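Local coordinates for protein PLP-Dependent L-Arginine Hydroxylase MppP (Streptomyces wadayamensis, PDB 5DJ3) that hydroxylates L-arginine with the help of pyridoxal 5'-phosphate, on a scaffold of the aminotransferase family, at residues 112-117 and 157-162; 185-190 and 213-218. All coordinates share one frame; numbering follows the deposited sequence.

Interaction 1 of 2, residues 112-117 and 157-162; sequences HPTFDN and TPNNPT. With 5DK ((E)-N~2~-({3-hydroxy-2-methyl-5-[(phosphonooxy)methyl]pyridin-4-yl}methylidene)-D-arginine), chain E.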
# COMPACT_ATOMS: atom_id res chain seq x y z
N HIS A 112 2.42 24.83 4.22
CA HIS A 112 3.76 24.92 3.69
C HIS A 112 4.66 25.48 4.81
O HIS A 112 4.34 26.52 5.38
CB HIS A 112 3.76 25.84 2.45
CG HIS A 112 5.08 25.96 1.76
ND1 HIS A 112 5.81 27.13 1.75
CD2 HIS A 112 5.80 25.06 1.04
CE1 HIS A 112 6.92 26.95 1.05
NE2 HIS A 112 6.94 25.69 0.62
N PRO A 113 5.77 24.79 5.14
CA PRO A 113 6.24 23.52 4.58
C PRO A 113 5.40 22.36 5.08
O PRO A 113 4.60 22.57 5.99
CB PRO A 113 7.68 23.42 5.10
CG PRO A 113 7.66 24.04 6.41
CD PRO A 113 6.62 25.20 6.28
N THR A 114 5.55 21.19 4.49
CA THR A 114 5.00 19.95 5.03
C THR A 114 5.77 18.81 4.36
O THR A 114 6.65 19.06 3.53
CB THR A 114 3.46 19.86 4.85
OG1 THR A 114 2.91 18.84 5.68
CG2 THR A 114 3.03 19.57 3.44
N PHE A 115 5.47 17.58 4.76
CA PHE A 115 6.00 16.39 4.09
C PHE A 115 5.64 16.41 2.61
O PHE A 115 4.48 16.57 2.24
CB PHE A 115 5.46 15.12 4.76
CG PHE A 115 6.03 13.85 4.19
CD1 PHE A 115 7.40 13.69 4.05
CD2 PHE A 115 5.19 12.83 3.79
CE1 PHE A 115 7.93 12.51 3.53
CE2 PHE A 115 5.70 11.64 3.28
CZ PHE A 115 7.07 11.48 3.13
N ASP A 116 6.67 16.26 1.76
CA ASP A 116 6.55 16.65 0.36
C ASP A 116 5.75 15.65 -0.47
O ASP A 116 5.21 16.03 -1.51
CB ASP A 116 7.93 16.85 -0.25
CG ASP A 116 8.77 15.62 -0.16
OD1 ASP A 116 8.67 14.90 0.85
OD2 ASP A 116 9.53 15.37 -1.11
N ASN A 117 5.64 14.40 0.01
CA ASN A 117 4.75 13.42 -0.62
C ASN A 117 3.31 13.92 -0.68
O ASN A 117 2.57 13.62 -1.63
CB ASN A 117 4.79 12.09 0.13
CG ASN A 117 6.08 11.28 -0.15
OD1 ASN A 117 7.04 11.78 -0.74
ND2 ASN A 117 6.08 10.01 0.29
N THR A 157 -1.03 18.12 10.88
CA THR A 157 -0.95 18.52 12.30
C THR A 157 -0.91 17.31 13.22
O THR A 157 -1.78 16.45 13.11
CB THR A 157 -2.15 19.45 12.73
OG1 THR A 157 -2.03 19.80 14.13
CG2 THR A 157 -3.51 18.80 12.46
N PRO A 158 0.13 17.22 14.11
CA PRO A 158 1.32 18.08 14.17
C PRO A 158 2.05 18.06 12.85
O PRO A 158 2.12 16.99 12.24
CB PRO A 158 2.20 17.45 15.26
CG PRO A 158 1.31 16.58 16.01
CD PRO A 158 0.24 16.12 15.08
N ASN A 159 2.52 19.21 12.39
CA ASN A 159 3.18 19.28 11.09
C ASN A 159 4.56 18.62 11.17
O ASN A 159 5.21 18.58 12.22
CB ASN A 159 3.37 20.72 10.63
CG ASN A 159 3.60 20.84 9.12
OD1 ASN A 159 3.44 19.86 8.35
ND2 ASN A 159 3.95 22.04 8.68
N ASN A 160 4.97 18.10 10.04
CA ASN A 160 6.27 17.56 9.79
C ASN A 160 6.81 18.45 8.71
O ASN A 160 6.26 18.43 7.63
CB ASN A 160 6.16 16.13 9.31
CG ASN A 160 7.43 15.59 8.74
OD1 ASN A 160 8.51 16.19 8.83
ND2 ASN A 160 7.33 14.39 8.21
N PRO A 161 7.93 19.13 8.95
CA PRO A 161 8.96 18.87 9.97
C PRO A 161 8.96 19.77 11.19
O PRO A 161 9.85 19.64 12.04
CB PRO A 161 10.26 19.10 9.17
CG PRO A 161 9.88 20.25 8.24
CD PRO A 161 8.40 20.08 7.93
N THR A 162 8.00 20.68 11.30
CA THR A 162 8.07 21.75 12.29
C THR A 162 7.56 21.32 13.67
O THR A 162 7.94 21.94 14.67
CB THR A 162 7.24 22.96 11.82
OG1 THR A 162 5.85 22.60 11.81
CG2 THR A 162 7.69 23.43 10.43
C2 5DK E . 3.03 12.52 7.06
C3 5DK E . 4.33 12.04 7.02
C4 5DK E . 4.64 10.89 6.29
C5 5DK E . 3.57 10.28 5.63
C6 5DK E . 2.29 10.81 5.72
CB 5DK E . 8.36 8.91 6.57
O3 5DK E . 5.29 12.77 7.71
O1P 5DK E . 4.08 5.42 6.29
O2P 5DK E . 3.29 6.18 4.04
O3P 5DK E . 5.65 6.41 4.62
O4P 5DK E . 3.99 7.99 5.77
N 5DK E . 6.92 10.83 6.91
P 5DK E . 4.26 6.48 5.20
C2A 5DK E . 2.77 13.81 7.85
C4A 5DK E . 6.06 10.27 6.18
C5A 5DK E . 3.82 9.01 4.82
N1 5DK E . 2.04 11.89 6.41
CA 5DK E . 8.25 10.44 6.45
C 5DK E . 9.35 11.08 7.30
O 5DK E . 9.13 12.04 8.06
CG 5DK E . 9.11 8.27 5.38
CD 5DK E . 8.59 6.83 5.13
NE 5DK E . 9.34 5.89 5.97
CZ 5DK E . 9.32 4.45 5.67
NH1 5DK E . 8.22 3.86 4.89
NH2 5DK E . 10.24 3.71 6.11
OXT 5DK E . 10.55 10.70 7.27

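Interaction 2 of 2, residues 185-190 and 213-218; sequences LALDTS and WVVIED. With 5DK ((E)-N~2~-({3-hydroxy-2-methyl-5-[(phosphonooxy)methyl]pyridin-4-yl}methylidene)-D-arginine), chain E.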
# COMPACT_ATOMS: atom_id res chain seq x y z
N LEU A 185 -12.41 20.15 4.39
CA LEU A 185 -11.30 20.28 5.31
C LEU A 185 -10.61 18.93 5.49
O LEU A 185 -11.23 17.97 5.95
CB LEU A 185 -11.75 20.85 6.65
CG LEU A 185 -10.63 21.00 7.69
CD1 LEU A 185 -9.42 21.81 7.19
CD2 LEU A 185 -11.16 21.58 8.97
N ALA A 186 -9.32 18.86 5.14
CA ALA A 186 -8.54 17.63 5.18
C ALA A 186 -7.38 17.76 6.16
O ALA A 186 -6.62 18.74 6.09
CB ALA A 186 -8.00 17.28 3.78
N LEU A 187 -7.23 16.78 7.05
CA LEU A 187 -6.14 16.79 8.02
C LEU A 187 -5.28 15.54 7.89
O LEU A 187 -5.78 14.43 7.68
CB LEU A 187 -6.66 16.87 9.45
CG LEU A 187 -7.72 17.88 9.85
CD1 LEU A 187 -8.07 17.73 11.32
CD2 LEU A 187 -7.26 19.30 9.58
N ASP A 188 -3.96 15.71 8.02
CA ASP A 188 -3.04 14.58 8.15
C ASP A 188 -2.47 14.61 9.56
O ASP A 188 -1.80 15.58 9.95
CB ASP A 188 -1.95 14.63 7.07
CG ASP A 188 -0.85 13.55 7.26
OD1 ASP A 188 -0.58 13.14 8.41
OD2 ASP A 188 -0.24 13.10 6.26
N THR A 189 -2.73 13.56 10.32
CA THR A 189 -2.46 13.55 11.75
C THR A 189 -1.49 12.43 12.14
O THR A 189 -1.53 11.92 13.27
CB THR A 189 -3.77 13.43 12.53
OG1 THR A 189 -4.48 12.24 12.13
CG2 THR A 189 -4.63 14.67 12.29
N SER A 190 -0.60 12.06 11.22
CA SER A 190 0.34 10.98 11.44
C SER A 190 1.19 11.19 12.69
O SER A 190 1.61 10.22 13.31
CB SER A 190 1.22 10.80 10.21
OG SER A 190 2.23 11.76 10.17
N TRP A 213 -15.32 16.93 5.69
CA TRP A 213 -13.98 16.75 6.24
C TRP A 213 -13.45 15.35 5.94
O TRP A 213 -14.20 14.40 5.71
CB TRP A 213 -13.92 17.00 7.76
CG TRP A 213 -14.85 16.20 8.58
CD1 TRP A 213 -16.06 16.60 9.03
CD2 TRP A 213 -14.66 14.86 9.07
NE1 TRP A 213 -16.66 15.59 9.76
CE2 TRP A 213 -15.83 14.51 9.80
CE3 TRP A 213 -13.64 13.91 8.95
CZ2 TRP A 213 -16.01 13.27 10.41
CZ3 TRP A 213 -13.81 12.65 9.57
CH2 TRP A 213 -14.98 12.35 10.29
N VAL A 214 -12.13 15.26 5.96
CA VAL A 214 -11.42 13.99 5.89
C VAL A 214 -10.16 14.08 6.78
O VAL A 214 -9.49 15.11 6.85
CB VAL A 214 -11.06 13.59 4.43
CG1 VAL A 214 -10.54 14.76 3.68
CG2 VAL A 214 -10.02 12.47 4.39
N VAL A 215 -9.87 12.99 7.48
CA VAL A 215 -8.69 12.89 8.32
C VAL A 215 -7.96 11.63 7.93
O VAL A 215 -8.58 10.57 7.79
CB VAL A 215 -9.06 12.85 9.81
CG1 VAL A 215 -7.79 12.85 10.65
CG2 VAL A 215 -9.96 14.01 10.19
N ILE A 216 -6.63 11.73 7.80
CA ILE A 216 -5.77 10.57 7.64
C ILE A 216 -4.95 10.43 8.92
O ILE A 216 -3.96 11.14 9.15
CB ILE A 216 -4.86 10.68 6.41
CG1 ILE A 216 -5.68 10.81 5.13
CG2 ILE A 216 -3.92 9.49 6.36
CD1 ILE A 216 -4.80 11.12 3.92
N GLU A 217 -5.33 9.46 9.74
CA GLU A 217 -4.52 9.05 10.88
C GLU A 217 -3.47 8.05 10.41
O GLU A 217 -3.62 7.42 9.36
CB GLU A 217 -5.37 8.41 11.99
CG GLU A 217 -6.60 9.17 12.42
CD GLU A 217 -6.35 10.25 13.49
OE1 GLU A 217 -5.21 10.38 14.04
OE2 GLU A 217 -7.31 11.01 13.73
N ASP A 218 -2.42 7.87 11.20
CA ASP A 218 -1.36 6.95 10.81
C ASP A 218 -0.75 6.33 12.07
O ASP A 218 -0.43 7.06 13.00
CB ASP A 218 -0.29 7.69 10.01
CG ASP A 218 0.92 6.84 9.66
OD1 ASP A 218 0.83 5.60 9.44
OD2 ASP A 218 1.99 7.46 9.57
C2 5DK E . 3.03 12.52 7.06
C3 5DK E . 4.33 12.04 7.02
C4 5DK E . 4.64 10.89 6.29
C5 5DK E . 3.57 10.28 5.63
C6 5DK E . 2.29 10.81 5.72
CB 5DK E . 8.36 8.91 6.57
O3 5DK E . 5.29 12.77 7.71
O1P 5DK E . 4.08 5.42 6.29
O2P 5DK E . 3.29 6.18 4.04
O3P 5DK E . 5.65 6.41 4.62
O4P 5DK E . 3.99 7.99 5.77
N 5DK E . 6.92 10.83 6.91
P 5DK E . 4.26 6.48 5.20
C2A 5DK E . 2.77 13.81 7.85
C4A 5DK E . 6.06 10.27 6.18
C5A 5DK E . 3.82 9.01 4.82
N1 5DK E . 2.04 11.89 6.41
CA 5DK E . 8.25 10.44 6.45
C 5DK E . 9.35 11.08 7.30
O 5DK E . 9.13 12.04 8.06
CG 5DK E . 9.11 8.27 5.38
CD 5DK E . 8.59 6.83 5.13
NE 5DK E . 9.34 5.89 5.97
CZ 5DK E . 9.32 4.45 5.67
NH1 5DK E . 8.22 3.86 4.89
NH2 5DK E . 10.24 3.71 6.11
OXT 5DK E . 10.55 10.70 7.27
O HOH W 1 -1.32 10.25 8.38
O HOH W 2 -2.60 9.45 13.53
O HOH W 3 2.27 7.48 13.26

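Interaction 1 of 2, residues 112-117 and 157-162
Asn159 joins the two loops through both ends of its amide. Its ND2 donates to Pro113 O at 2.8 Å, almost straight (171°) and in the amide plane, although the donor is tilted out of the carbonyl plane. Its OD1 accepts from Thr114 OG1 at 2.9 Å in the carbonyl plane. CG anti to the backbone N (chi1 -160°) swings the amide toward 112-117, where it bridges Pro113 O and Thr114 OG1. Glu134 also accepts from ND2, and Thr156 is a further partner of Thr114 OG1, so neither group depends on one bond. Between the backbones, Thr114 CA offers a C-H to Asn160 O at 3.3 Å. Apolar packing is thin, Pro113 CG resting 4.1 Å from Thr162 CG2.

Both loops then reach 5DK, the D-arginine aldimine of the cofactor. Asn160 ND2 donates to two acceptors, 5DK O3 at 2.7 Å and the carboxylate 5DK O at 3.0 Å, while its OD1 takes a bond from Arg352. Phe115 stacks a face, offset and nearly parallel, over the pyridine ring and imine carbon, CE2 lying 3.2 Å from 5DK C4A, with Asn117 N over the opposite face. A serine in place of Phe115 would probably strip the stacked surface from pyridine and imine, leaving a gap on that side of 5DK. The chemistry suggests that Asn160 ties the phenolic oxygen to the carboxylate of the bound aldimine, while Asn159 holds the Phe115 loop beside them.

Interaction 2 of 2, residues 185-190 and 213-218
This is a parallel strand pairing at the heart of the large mixed sheet, joining the first and last elements of the beta-alpha-beta unit of strand 184-188, helix 202-209 and strand 212-218. The strand axes run 8° apart. Backbone bonds alternate: Leu185 O accepts from Val214 N, Leu187 N donates to Val214 O at 2.8 Å, Leu187 O accepts from Ile216 N, and Thr189 N closes the series on Ile216 O with a nearly straight bond (177°). Ala186 CB packs on Val214 CG1 at 3.6 Å on one face; Leu187 and Val215 meet on the other, where helix 202-209 covers Leu185 and Val215.

Past Asp188 the side chains take over. Thr189 OG1 donates to Glu217 OE1 at 2.8 Å, coming from above the carboxylate plane, while Arg192 and Tyr203 hold OE2. Ser190 CB packs against Asp218 CB at 3.5 Å, and Lys221 forms a salt bridge with Asp218 OD2.

Asp188 has CG anti to its own N (chi1 173°), which carries the carboxylate forward to the cofactor, OD2 standing 2.6 Å from 5DK N1. OD1 is tied back by Ser190 N at 3.0 Å in an Asx turn. This probably helps to aim the other oxygen at the pyridine nitrogen, which, as in related enzymes, is likely to keep that nitrogen protonated and the ring electron-withdrawing.

The segments of interaction 1 both precede those of interaction 2 in the chain, and the centres of the two contacts lie 13 Å apart. They draw on four neighbouring strands of the mixed sheet, in the order 212-218, 184-188, 152-156 and 107-112: interaction 2 pairs the first two, while the segments of interaction 1 extend from or follow the ends of the last two. The seam between them is direct, Thr157 N lying 2.8 Å from Asp188 O in a probable hydrogen bond. The contacts converge on the C-terminal ends of these parallel strands. There the loops of interaction 1 meet O3, the imine and the carboxylate of 5DK, while interaction 2 meets its pyridine nitrogen, consistent with an active site at the strand ends.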